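Local atomic coordinates of riboflavin kinase, putative (PDB entry 3BNW), a protein that probably phosphorylates riboflavin with ATP to give FMN, the flavokinase step of flavin cofactor synthesis. Residues Glu123-Met127 against Gly128-Ser132. Numbering follows the deposited sequence.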
# COMPACT_ATOMS: atom_id res chain seq x y z
N GLU A 123 9.57 2.60 -4.49
CA GLU A 123 9.98 1.28 -4.03
C GLU A 123 11.08 1.35 -2.97
O GLU A 123 11.99 2.17 -3.06
CB GLU A 123 10.45 0.44 -5.22
CG GLU A 123 11.66 0.99 -5.96
CD GLU A 123 11.83 0.36 -7.31
OE1 GLU A 123 11.11 -0.62 -7.59
OE2 GLU A 123 12.66 0.85 -8.11
N ILE A 124 10.98 0.47 -1.97
CA ILE A 124 11.94 0.44 -0.86
C ILE A 124 13.03 -0.60 -1.14
O ILE A 124 14.22 -0.30 -1.08
CB ILE A 124 11.23 0.10 0.47
CG1 ILE A 124 10.11 1.12 0.75
CG2 ILE A 124 12.24 0.05 1.61
CD1 ILE A 124 9.44 0.97 2.11
N ARG A 125 12.60 -1.82 -1.46
CA ARG A 125 13.49 -2.95 -1.64
C ARG A 125 12.69 -4.10 -2.25
O ARG A 125 11.47 -4.01 -2.37
CB ARG A 125 14.04 -3.39 -0.29
CG ARG A 125 12.92 -3.79 0.67
CD ARG A 125 13.37 -3.89 2.09
NE ARG A 125 12.26 -4.29 2.96
CZ ARG A 125 11.84 -5.54 3.12
NH1 ARG A 125 12.39 -6.53 2.43
NH2 ARG A 125 10.83 -5.81 3.95
N SER A 126 13.38 -5.18 -2.60
CA SER A 126 12.71 -6.44 -2.91
C SER A 126 12.23 -7.09 -1.62
O SER A 126 12.75 -6.81 -0.55
CB SER A 126 13.64 -7.40 -3.66
OG SER A 126 14.75 -7.74 -2.87
N MET A 127 11.24 -7.96 -1.74
CA MET A 127 10.66 -8.64 -0.59
C MET A 127 11.69 -9.49 0.15
O MET A 127 11.66 -9.57 1.38
CB MET A 127 9.46 -9.49 -1.01
CG MET A 127 8.22 -8.65 -1.28
SD MET A 127 6.81 -9.59 -1.90
CE MET A 127 6.81 -11.00 -0.81
N GLY A 128 12.58 -10.14 -0.61
CA GLY A 128 13.72 -10.86 -0.04
C GLY A 128 13.38 -11.89 1.03
O GLY A 128 12.31 -12.49 1.01
N SER A 129 14.30 -12.07 1.98
CA SER A 129 14.18 -13.14 2.98
C SER A 129 15.08 -12.90 4.17
O SER A 129 16.15 -12.30 4.05
CB SER A 129 14.53 -14.49 2.36
OG SER A 129 15.89 -14.50 1.94
N PHE A 130 14.66 -13.41 5.33
CA PHE A 130 15.39 -13.22 6.57
C PHE A 130 15.77 -14.56 7.20
O PHE A 130 15.15 -15.59 6.91
CB PHE A 130 14.55 -12.40 7.55
CG PHE A 130 14.04 -11.12 6.96
CD1 PHE A 130 14.80 -9.96 7.03
CD2 PHE A 130 12.82 -11.07 6.31
CE1 PHE A 130 14.34 -8.77 6.48
CE2 PHE A 130 12.35 -9.88 5.75
CZ PHE A 130 13.10 -8.73 5.83
N HIS A 131 16.79 -14.54 8.04
CA HIS A 131 17.17 -15.71 8.82
C HIS A 131 16.66 -15.53 10.24
O HIS A 131 15.76 -16.26 10.68
CB HIS A 131 18.68 -15.93 8.77
CG HIS A 131 19.22 -16.05 7.37
ND1 HIS A 131 18.94 -17.13 6.56
CD2 HIS A 131 20.00 -15.22 6.65
CE1 HIS A 131 19.53 -16.96 5.39
NE2 HIS A 131 20.18 -15.81 5.42
N SER A 132 17.19 -14.54 10.95
CA SER A 132 16.75 -14.24 12.31
C SER A 132 15.47 -13.41 12.31
O SER A 132 15.08 -12.84 11.28
CB SER A 132 17.85 -13.49 13.06
OG SER A 132 18.24 -12.33 12.37
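R125 and F130, five residues apart, approach each other from opposite directions across the bend that follows strand 115-126. The contact between them is van der Waals in kind: CZ, the far corner of the F130 ring, lies 4.1 Å from NH1 of R125 and equally near NH2 of R125. The guanidinium and ring planes are steeply inclined, 72° apart, and the approach is oblique. An extended chain from CG to NE carries the R125 head forward along the loop, while the F130 side chain, with CG opposite the carbonyl carbon (chi1 -52°), returns toward the strand.

Polar contacts fix the arginine rather than the ring. The main hold is a salt bridge from NE of R125 to D143 of helix 133-151. A lesser, local contact is the weak hydrogen bond from NH1 of R125 to M127 O, 3.3 Å long and bent to 143° at the hydrogen.

The backbone's part is the bend itself: G128, with a positive phi of 53°, turns the chain between the strand and the loop that carries F130.

F130 also touches L136 and T139 of the same helix, and S132 is its N-cap, with OG weakly bonded to A135 N. The arrangement is a surface strand-to-helix connection, joining strand 115-126 of the antiparallel flavokinase sheet to helix 133-151, which packs back against that strand through I124.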